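Local structure of diketoreductase (Acinetobacter baylyi, 4E12) at residues 260-263 against 264-268; 122-125 against 126-130; 228-231 against 232-236; 42-45 against 46-50. The protein reduces dicarbonyl compounds with NADH and probably also interconverts (3S)-3-hydroxyacyl-CoA and 3-oxoacyl-CoA, as in the beta-oxidation of fatty acids. All coordinates share one frame; numbering follows the deposited sequence.

Contact 1 of 4, residues 260-263 against 264-268; sequences AYLK and ENYID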
loop_
_atom_site.group_PDB
_atom_site.type_symbol
_atom_site.label_atom_id
_atom_site.label_comp_id
_atom_site.label_asym_id
_atom_site.label_seq_id
_atom_site.Cartn_x
_atom_site.Cartn_y
_atom_site.Cartn_z
ATOM N N ALA A 260 -3.980 -20.345 -8.037
ATOM C CA ALA A 260 -3.506 -21.365 -8.977
ATOM C C ALA A 260 -2.091 -21.062 -9.475
ATOM O O ALA A 260 -1.311 -21.985 -9.713
ATOM C CB ALA A 260 -4.462 -21.504 -10.152
ATOM N N TYR A 261 -1.767 -19.776 -9.633
ATOM C CA TYR A 261 -0.464 -19.334 -10.127
ATOM C C TYR A 261 0.615 -19.629 -9.096
ATOM O O TYR A 261 1.703 -20.121 -9.417
ATOM C CB TYR A 261 -0.492 -17.825 -10.433
ATOM C CG TYR A 261 0.800 -17.272 -10.976
ATOM C CD1 TYR A 261 1.024 -17.180 -12.353
ATOM C CD2 TYR A 261 1.806 -16.831 -10.119
ATOM C CE1 TYR A 261 2.219 -16.664 -12.850
ATOM C CE2 TYR A 261 3.001 -16.311 -10.609
ATOM C CZ TYR A 261 3.204 -16.230 -11.968
ATOM O OH TYR A 261 4.393 -15.721 -12.448
ATOM N N LEU A 262 0.294 -19.338 -7.849
ATOM C CA LEU A 262 1.193 -19.620 -6.742
ATOM C C LEU A 262 1.386 -21.114 -6.617
ATOM O O LEU A 262 2.510 -21.593 -6.448
ATOM C CB LEU A 262 0.606 -19.098 -5.437
ATOM C CG LEU A 262 0.542 -17.603 -5.178
ATOM C CD1 LEU A 262 -0.119 -17.392 -3.825
ATOM C CD2 LEU A 262 1.954 -17.042 -5.166
ATOM N N LYS A 263 0.281 -21.844 -6.716
ATOM C CA LYS A 263 0.316 -23.286 -6.514
ATOM C C LYS A 263 1.256 -23.931 -7.527
ATOM O O LYS A 263 2.162 -24.680 -7.154
ATOM C CB LYS A 263 -1.098 -23.863 -6.614
ATOM C CG LYS A 263 -1.263 -25.348 -6.254
ATOM C CD LYS A 263 -0.888 -25.621 -4.814
ATOM C CE LYS A 263 -1.420 -26.957 -4.327
ATOM N NZ LYS A 263 -0.940 -28.125 -5.126
ATOM N N GLU A 264 1.052 -23.614 -8.803
ATOM C CA GLU A 264 1.845 -24.173 -9.886
ATOM C C GLU A 264 3.283 -23.700 -9.850
ATOM O O GLU A 264 4.204 -24.507 -9.986
ATOM C CB GLU A 264 1.239 -23.808 -11.245
ATOM C CG GLU A 264 2.087 -24.284 -12.427
ATOM C CD GLU A 264 1.520 -23.857 -13.771
ATOM O OE1 GLU A 264 0.388 -23.330 -13.798
ATOM O OE2 GLU A 264 2.205 -24.049 -14.798
ATOM N N ASN A 265 3.482 -22.399 -9.658
ATOM C CA ASN A 265 4.799 -21.806 -9.800
ATOM C C ASN A 265 5.626 -21.741 -8.529
ATOM O O ASN A 265 6.843 -21.591 -8.611
ATOM C CB ASN A 265 4.684 -20.419 -10.409
ATOM C CG ASN A 265 4.120 -20.465 -11.793
ATOM O OD1 ASN A 265 4.696 -21.104 -12.675
ATOM N ND2 ASN A 265 2.973 -19.830 -11.995
ATOM N N TYR A 266 5.005 -21.850 -7.361
ATOM C CA TYR A 266 5.767 -21.700 -6.130
ATOM C C TYR A 266 5.534 -22.824 -5.148
ATOM O O TYR A 266 6.462 -23.575 -4.836
ATOM C CB TYR A 266 5.504 -20.329 -5.490
ATOM C CG TYR A 266 5.980 -19.219 -6.389
ATOM C CD1 TYR A 266 5.163 -18.723 -7.405
ATOM C CD2 TYR A 266 7.250 -18.666 -6.232
ATOM C CE1 TYR A 266 5.600 -17.706 -8.246
ATOM C CE2 TYR A 266 7.696 -17.650 -7.062
ATOM C CZ TYR A 266 6.867 -17.175 -8.067
ATOM O OH TYR A 266 7.310 -16.174 -8.881
ATOM N N ILE A 267 4.303 -22.960 -4.678
ATOM C CA ILE A 267 3.976 -23.997 -3.708
ATOM C C ILE A 267 4.446 -25.379 -4.201
ATOM O O ILE A 267 5.014 -26.161 -3.435
ATOM C CB ILE A 267 2.446 -24.067 -3.447
ATOM C CG1 ILE A 267 1.880 -22.688 -3.068
ATOM C CG2 ILE A 267 2.144 -25.071 -2.348
ATOM C CD1 ILE A 267 2.606 -22.027 -1.939
ATOM N N ASP A 268 4.224 -25.682 -5.478
ATOM C CA ASP A 268 4.569 -27.004 -5.997
ATOM C C ASP A 268 6.068 -27.195 -6.138
ATOM O O ASP A 268 6.542 -28.317 -6.329
ATOM C CB ASP A 268 3.882 -27.311 -7.337
ATOM C CG ASP A 268 2.405 -27.642 -7.182
ATOM O OD1 ASP A 268 1.906 -27.679 -6.045
ATOM O OD2 ASP A 268 1.735 -27.889 -8.200
HETATM O O HOH W 1 6.501 -14.915 -11.032
#

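Contact 2 of 4, residues 122-125 against 126-130; sequences STLL and PSDLV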
loop_
_atom_site.group_PDB
_atom_site.type_symbol
_atom_site.label_atom_id
_atom_site.label_comp_id
_atom_site.label_asym_id
_atom_site.label_seq_id
_atom_site.Cartn_x
_atom_site.Cartn_y
_atom_site.Cartn_z
ATOM N N SER A 122 -8.986 -13.730 13.532
ATOM C CA SER A 122 -8.770 -13.075 12.239
ATOM C C SER A 122 -9.835 -13.431 11.197
ATOM O O SER A 122 -9.819 -12.876 10.097
ATOM C CB SER A 122 -7.384 -13.408 11.653
ATOM O OG SER A 122 -6.317 -12.848 12.409
ATOM N N THR A 123 -10.752 -14.342 11.514
ATOM C CA THR A 123 -11.746 -14.757 10.528
ATOM C C THR A 123 -13.177 -14.574 11.027
ATOM O O THR A 123 -14.123 -14.607 10.238
ATOM C CB THR A 123 -11.574 -16.231 10.147
ATOM O OG1 THR A 123 -11.855 -17.049 11.288
ATOM C CG2 THR A 123 -10.155 -16.492 9.687
ATOM N N LEU A 124 -13.341 -14.395 12.331
ATOM C CA LEU A 124 -14.666 -14.251 12.918
ATOM C C LEU A 124 -14.850 -12.907 13.597
ATOM O O LEU A 124 -13.959 -12.420 14.298
ATOM C CB LEU A 124 -14.924 -15.382 13.908
ATOM C CG LEU A 124 -15.324 -16.703 13.257
ATOM C CD1 LEU A 124 -15.075 -17.904 14.159
ATOM C CD2 LEU A 124 -16.789 -16.592 12.839
ATOM N N LEU A 125 -16.012 -12.310 13.377
ATOM C CA LEU A 125 -16.355 -11.038 13.995
ATOM C C LEU A 125 -16.854 -11.219 15.425
ATOM O O LEU A 125 -17.479 -12.231 15.751
ATOM C CB LEU A 125 -17.450 -10.342 13.177
ATOM C CG LEU A 125 -17.112 -9.933 11.745
ATOM C CD1 LEU A 125 -18.321 -9.248 11.133
ATOM C CD2 LEU A 125 -15.942 -8.956 11.785
ATOM N N PRO A 126 -16.570 -10.248 16.305
ATOM C CA PRO A 126 -17.057 -10.366 17.680
ATOM C C PRO A 126 -18.578 -10.499 17.723
ATOM O O PRO A 126 -19.143 -11.082 18.651
ATOM C CB PRO A 126 -16.569 -9.078 18.341
ATOM C CG PRO A 126 -15.345 -8.709 17.548
ATOM C CD PRO A 126 -15.670 -9.088 16.135
ATOM N N SER A 127 -19.235 -9.981 16.692
ATOM C CA SER A 127 -20.670 -10.168 16.539
ATOM C C SER A 127 -21.035 -11.609 16.245
ATOM O O SER A 127 -22.107 -12.066 16.646
ATOM C CB SER A 127 -21.228 -9.251 15.459
ATOM O OG SER A 127 -21.179 -7.915 15.903
ATOM N N ASP A 128 -20.165 -12.327 15.544
ATOM C CA ASP A 128 -20.391 -13.745 15.269
ATOM C C ASP A 128 -20.387 -14.566 16.556
ATOM O O ASP A 128 -20.958 -15.659 16.606
ATOM C CB ASP A 128 -19.327 -14.303 14.310
ATOM C CG ASP A 128 -19.442 -13.738 12.906
ATOM O OD1 ASP A 128 -20.527 -13.237 12.558
ATOM O OD2 ASP A 128 -18.449 -13.793 12.144
ATOM N N LEU A 129 -19.756 -14.031 17.596
ATOM C CA LEU A 129 -19.436 -14.821 18.780
ATOM C C LEU A 129 -20.070 -14.274 20.059
ATOM O O LEU A 129 -20.129 -14.977 21.070
ATOM C CB LEU A 129 -17.913 -14.866 18.952
ATOM C CG LEU A 129 -17.060 -15.441 17.821
ATOM C CD1 LEU A 129 -15.582 -15.174 18.061
ATOM C CD2 LEU A 129 -17.331 -16.926 17.631
ATOM N N VAL A 130 -20.535 -13.028 20.037
ATOM C CA VAL A 130 -20.948 -12.357 21.269
ATOM C C VAL A 130 -22.048 -13.098 22.031
ATOM O O VAL A 130 -22.032 -13.150 23.266
ATOM C CB VAL A 130 -21.359 -10.894 21.024
ATOM C CG1 VAL A 130 -22.456 -10.816 19.977
ATOM C CG2 VAL A 130 -21.792 -10.231 22.326
#

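Contact 3 of 4, residues 228-231 against 232-236; sequences APKG and PFEIF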
loop_
_atom_site.group_PDB
_atom_site.type_symbol
_atom_site.label_atom_id
_atom_site.label_comp_id
_atom_site.label_asym_id
_atom_site.label_seq_id
_atom_site.Cartn_x
_atom_site.Cartn_y
_atom_site.Cartn_z
ATOM N N ALA A 228 7.776 3.185 0.152
ATOM C CA ALA A 228 7.680 1.992 0.992
ATOM C C ALA A 228 8.975 1.188 0.856
ATOM O O ALA A 228 9.589 1.160 -0.214
ATOM C CB ALA A 228 6.470 1.147 0.606
ATOM N N PRO A 229 9.426 0.547 1.942
ATOM C CA PRO A 229 10.679 -0.221 1.878
ATOM C C PRO A 229 10.607 -1.575 1.172
ATOM O O PRO A 229 11.638 -2.111 0.753
ATOM C CB PRO A 229 11.059 -0.402 3.354
ATOM C CG PRO A 229 9.755 -0.361 4.082
ATOM C CD PRO A 229 8.899 0.638 3.314
ATOM N N LYS A 230 9.408 -2.141 1.062
ATOM C CA LYS A 230 9.215 -3.434 0.402
ATOM C C LYS A 230 7.958 -3.366 -0.465
ATOM O O LYS A 230 6.950 -2.774 -0.068
ATOM C CB LYS A 230 9.062 -4.553 1.430
ATOM C CG LYS A 230 10.303 -4.752 2.330
ATOM C CD LYS A 230 10.055 -5.798 3.377
ATOM C CE LYS A 230 11.269 -5.920 4.295
ATOM N NZ LYS A 230 12.491 -6.191 3.490
ATOM N N GLY A 231 8.024 -3.962 -1.647
ATOM C CA GLY A 231 6.851 -4.010 -2.502
ATOM C C GLY A 231 5.951 -5.207 -2.223
ATOM O O GLY A 231 6.304 -6.091 -1.434
ATOM N N PRO A 232 4.769 -5.271 -2.862
ATOM C CA PRO A 232 3.838 -6.378 -2.650
ATOM C C PRO A 232 4.420 -7.780 -2.648
ATOM O O PRO A 232 4.001 -8.625 -1.853
ATOM C CB PRO A 232 2.787 -6.177 -3.749
ATOM C CG PRO A 232 2.827 -4.696 -4.005
ATOM C CD PRO A 232 4.278 -4.321 -3.873
ATOM N N PHE A 233 5.358 -8.061 -3.539
ATOM C CA PHE A 233 5.812 -9.447 -3.633
ATOM C C PHE A 233 6.825 -9.782 -2.547
ATOM O O PHE A 233 6.860 -10.907 -2.038
ATOM C CB PHE A 233 6.227 -9.797 -5.067
ATOM C CG PHE A 233 5.059 -9.768 -6.021
ATOM C CD1 PHE A 233 4.238 -10.887 -6.152
ATOM C CD2 PHE A 233 4.769 -8.631 -6.772
ATOM C CE1 PHE A 233 3.145 -10.872 -7.020
ATOM C CE2 PHE A 233 3.671 -8.613 -7.639
ATOM C CZ PHE A 233 2.868 -9.726 -7.764
ATOM N N GLU A 234 7.605 -8.786 -2.154
ATOM C CA GLU A 234 8.472 -8.945 -0.997
ATOM C C GLU A 234 7.587 -9.207 0.216
ATOM O O GLU A 234 7.904 -10.054 1.050
ATOM C CB GLU A 234 9.280 -7.676 -0.786
ATOM C CG GLU A 234 10.141 -7.323 -1.954
ATOM C CD GLU A 234 10.924 -6.075 -1.690
ATOM O OE1 GLU A 234 10.468 -4.997 -2.111
ATOM O OE2 GLU A 234 11.984 -6.175 -1.041
ATOM N N ILE A 235 6.477 -8.474 0.300
ATOM C CA ILE A 235 5.484 -8.669 1.363
ATOM C C ILE A 235 4.857 -10.058 1.294
ATOM O O ILE A 235 4.727 -10.705 2.334
ATOM C CB ILE A 235 4.384 -7.572 1.345
ATOM C CG1 ILE A 235 5.012 -6.202 1.617
ATOM C CG2 ILE A 235 3.263 -7.908 2.330
ATOM C CD1 ILE A 235 4.034 -5.028 1.592
ATOM N N PHE A 236 4.466 -10.536 0.106
ATOM C CA PHE A 236 3.970 -11.926 -0.027
ATOM C C PHE A 236 4.938 -12.967 0.533
ATOM O O PHE A 236 4.520 -13.953 1.155
ATOM C CB PHE A 236 3.691 -12.316 -1.493
ATOM C CG PHE A 236 2.341 -11.891 -2.002
ATOM C CD1 PHE A 236 2.227 -11.088 -3.139
ATOM C CD2 PHE A 236 1.181 -12.300 -1.348
ATOM C CE1 PHE A 236 0.961 -10.695 -3.624
ATOM C CE2 PHE A 236 -0.091 -11.918 -1.819
ATOM C CZ PHE A 236 -0.197 -11.110 -2.962
HETATM O O HOH W 2 13.351 -4.065 -0.492
HETATM O O HOH W 3 12.675 -8.168 0.924
#

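Contact 4 of 4, residues 42-45 against 46-50; sequences AAKK and RFEGL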
loop_
_atom_site.group_PDB
_atom_site.type_symbol
_atom_site.label_atom_id
_atom_site.label_comp_id
_atom_site.label_asym_id
_atom_site.label_seq_id
_atom_site.Cartn_x
_atom_site.Cartn_y
_atom_site.Cartn_z
ATOM N N ALA A 42 4.125 -28.572 24.786
ATOM C CA ALA A 42 4.535 -27.871 23.574
ATOM C C ALA A 42 4.552 -26.369 23.798
ATOM O O ALA A 42 5.379 -25.655 23.226
ATOM C CB ALA A 42 3.615 -28.220 22.428
ATOM N N ALA A 43 3.644 -25.892 24.637
ATOM C CA ALA A 43 3.558 -24.470 24.965
ATOM C C ALA A 43 4.803 -24.032 25.716
ATOM O O ALA A 43 5.367 -22.967 25.434
ATOM C CB ALA A 43 2.317 -24.191 25.805
ATOM N N LYS A 44 5.224 -24.848 26.681
ATOM C CA LYS A 44 6.438 -24.557 27.427
ATOM C C LYS A 44 7.601 -24.434 26.444
ATOM O O LYS A 44 8.400 -23.503 26.537
ATOM C CB LYS A 44 6.718 -25.626 28.489
ATOM C CG LYS A 44 7.943 -25.318 29.340
ATOM C CD LYS A 44 8.156 -26.371 30.403
ATOM C CE LYS A 44 9.443 -26.123 31.166
ATOM N NZ LYS A 44 9.685 -27.178 32.192
ATOM N N LYS A 45 7.675 -25.340 25.477
ATOM C CA LYS A 45 8.680 -25.229 24.427
ATOM C C LYS A 45 8.551 -23.920 23.643
ATOM O O LYS A 45 9.559 -23.259 23.379
ATOM C CB LYS A 45 8.660 -26.448 23.492
ATOM C CG LYS A 45 9.011 -27.753 24.204
ATOM C CD LYS A 45 8.859 -28.960 23.284
ATOM C CE LYS A 45 9.121 -30.262 24.031
ATOM N NZ LYS A 45 8.961 -31.460 23.153
ATOM N N ARG A 46 7.335 -23.515 23.274
ATOM C CA ARG A 46 7.223 -22.252 22.547
ATOM C C ARG A 46 7.697 -21.113 23.433
ATOM O O ARG A 46 8.365 -20.191 22.962
ATOM C CB ARG A 46 5.806 -21.966 22.054
ATOM C CG ARG A 46 5.303 -22.931 20.990
ATOM C CD ARG A 46 3.987 -22.469 20.392
ATOM N NE ARG A 46 3.568 -23.342 19.300
ATOM C CZ ARG A 46 2.830 -24.436 19.454
ATOM N NH1 ARG A 46 2.420 -24.804 20.662
ATOM N NH2 ARG A 46 2.500 -25.171 18.401
ATOM N N PHE A 47 7.344 -21.173 24.712
ATOM C CA PHE A 47 7.740 -20.114 25.639
ATOM C C PHE A 47 9.253 -20.049 25.807
ATOM O O PHE A 47 9.829 -18.962 25.886
ATOM C CB PHE A 47 7.083 -20.276 27.008
ATOM C CG PHE A 47 5.606 -20.029 27.023
ATOM C CD1 PHE A 47 5.036 -19.003 26.273
ATOM C CD2 PHE A 47 4.778 -20.827 27.799
ATOM C CE1 PHE A 47 3.666 -18.780 26.299
ATOM C CE2 PHE A 47 3.412 -20.610 27.833
ATOM C CZ PHE A 47 2.851 -19.587 27.082
ATOM N N GLU A 48 9.905 -21.204 25.873
ATOM C CA GLU A 48 11.356 -21.217 25.985
ATOM C C GLU A 48 12.009 -20.538 24.782
ATOM O O GLU A 48 12.909 -19.708 24.947
ATOM C CB GLU A 48 11.861 -22.643 26.187
ATOM C CG GLU A 48 11.421 -23.186 27.524
ATOM C CD GLU A 48 11.659 -24.666 27.701
ATOM O OE1 GLU A 48 11.799 -25.391 26.694
ATOM O OE2 GLU A 48 11.688 -25.103 28.869
ATOM N N GLY A 49 11.551 -20.881 23.578
ATOM C CA GLY A 49 12.031 -20.202 22.381
ATOM C C GLY A 49 11.783 -18.699 22.375
ATOM O O GLY A 49 12.658 -17.907 22.002
ATOM N N LEU A 50 10.578 -18.293 22.780
ATOM C CA LEU A 50 10.255 -16.875 22.872
ATOM C C LEU A 50 11.176 -16.161 23.856
ATOM O O LEU A 50 11.596 -15.034 23.596
ATOM C CB LEU A 50 8.769 -16.655 23.221
ATOM C CG LEU A 50 7.749 -17.090 22.154
ATOM C CD1 LEU A 50 6.328 -17.064 22.698
ATOM C CD2 LEU A 50 7.871 -16.200 20.923
#

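Contact 1 of 4, residues 260-263 against 264-268
The carbonyl oxygen of L262 takes two backbone hydrogen bonds, from Y266 N at 2.7 Å and from I267 N at 2.9 Å, which come to it from opposite faces of the peptide plane. This shared acceptor marks the point where helix 253-267 widens from alpha-type bonding to a pi-type turn near its C-terminal end. One residue on, the wider spacing is kept, since D268 N bonds to K263 O. The same two residues are joined through their side chains: K263 NZ forms a salt bridge of 3.0 Å with D268 OD1, meeting the syn lone pair of that oxygen. The lysine chain is bent at chi2 (62°) and chi4 (59°), which brings its ammonium round to D268 OD1, with CD resting near I267 CB on the way. N265 is held against Y261. Its backbone N bonds to Y261 O, and its ND2 adds a weak bond to that oxygen while lying 3.2 Å above the plane of the Y261 ring, over the ring centre. Amide and ring planes are 57° apart, so the amide is tipped against the ring and not stacked flat on it. L262, Y266 and I267 pack against helix 241-249, and K263 touches Y245 of the same helix, while the Y266 ring also meets that of F280. Y261 CE2 approaches Y266 CE1 to 3.8 Å, in the plane of the Y266 ring, and one water bridges the two phenol oxygens, 2.7 Å from Y261 OH and 2.6 Å from Y266 OH.

Contact 2 of 4, residues 122-125 against 126-130
L125 N donates to D128 OD2 over 3.1 Å in a fairly straight bond (159°), the amide approaching the oxygen from above the carboxylate plane, and D128 N returns a weak bond to L125 O at 2.7 Å. The chain thus turns into helix 126-133 with the aspartate side chain reaching back over the entry, an arrangement resembling half of a capping box at L125. The same carboxylate oxygen lies 3.3 Å from L124 CD2, and the leucine and aspartate side chains cross at about a right angle. With its CG anti to the carbonyl carbon (chi1 -68°), D128 is turned back toward the L125 amide. L129 CD1 comes within 4.2 Å of L124 CB. P126 opens the weakly bonded helix, in its first turn, where backbone amides have no preceding helical carbonyl to bond, and S127 OG is held by E187. Before the turn, the loop carries S122, an NAD(+)-binding residue; its N bonds to E95, itself a binding residue, and its OG to H143, predicted to be important for catalysis. The helix start therefore follows closely on the cofactor site. L129 is buried against L97, K100 and Y104 of helix 97-110, while P126, L129 and V130 all lean on F139 of strand 139-144.

Contact 3 of 4, residues 228-231 against 232-236
The chain runs extended through K230 and G231 and then bends into helix 232-239, with G231 at the N-cap and its O accepting from I235 N at 3.0 Å, nearly along the C=O axis. The N-terminus of this helix carries the side-chain half of a capping box: G231 N donates to E234 OE1 at 2.7 Å and 167°. A side chain three residues into the helix thus receives the N-cap amide, although a glycine at the N-cap has no side chain to complete the pair. E234 takes up its place with CG anti to the carbonyl carbon (chi1 -60°) and the carboxylate turned steeply about chi3 (-96°), so that G231 N meets OE1 from above the carboxylate plane. OE1 has a second partner in R223, a salt bridge to helix 215-226, and D219 of that helix accepts from F233 N. K230 crosses E234 at about a right angle, its CB 3.8 Å from E234 CB. I235 CG1 lies 3.3 Å from G231 O. P232 and F233 pack inward on helices 193-209 and 215-226, while A228 and P229 touch the second subunit. The K230 ammonium stays beyond salt-bridge range of the glutamate, yet a water bonded to E234 OE2 at 2.9 Å also accepts weakly from K230 NZ; another water donates to both E234 OE2, at 2.6 Å, and P229 O.

Contact 4 of 4, residues 42-45 against 46-50
Successive turns of one alpha-helix, 37-57, meet here in the NAD-binding domain, with A43 and F47 buried and K44, K45, R46 and E48 largely exposed. The regular i to i+4 pattern is complete: R46 N bonds to A42 O, F47 N to A43 O at 2.8 Å, E48 N to K44 O and G49 N to K45 O. The F47 ring lies close to the preceding turn, CD2 coming 3.2 Å from A43 O and CE2 4.3 Å from A43 CB. Its CG stands anti to the carbonyl carbon (chi1 -69°), which brings the ring near the A43 carbonyl, met obliquely; the side chain also packs on S17 and A20 of helix 14-25 and on L70 of helix 65-72. Among the charged residues K44, fully extended with CG anti to its own N (chi1 -177°), passes obliquely by E48. Its CE lies 3.4 Å from E48 OE2, but NZ stays 4.4 Å from that oxygen, too far for a salt bridge, so the attraction is probably loose. R46 extends back along the helix, with CG 3.5 Å from A42 O and NH1 4.0 Å from A42 CB, and rests on S17. A43 touches T12, an NAD(+)-binding residue of what is probably the GxGxxG turn, G11 to G16. The helix thus flanks the probable dinucleotide-binding turn of a Rossmann fold, being the one that follows its second strand, 29-33.

In the fold
Along the chain the order is contact 4, contact 2, contact 3, contact 1. The first two belong to the NAD-binding domain, the helix of contact 4 following strand 29-33 and that of contact 2 following strand 116-119 of one eight-stranded sheet; their centres are about 28 Å apart, on opposite sides of the chain's centre. Contacts 3 and 1 lie in the all-helical C-terminal domain, centres about 19 Å apart and nearest atoms about 6 Å, and helix 241-249 and F280 pack against both. Contact 3 also borders the second subunit. Between domains the centres are 29 to 33 Å apart. Contacts 4 and 2 lie beside NAD(+)-binding residues, whereas contacts 3 and 1 shape helix ends away from them.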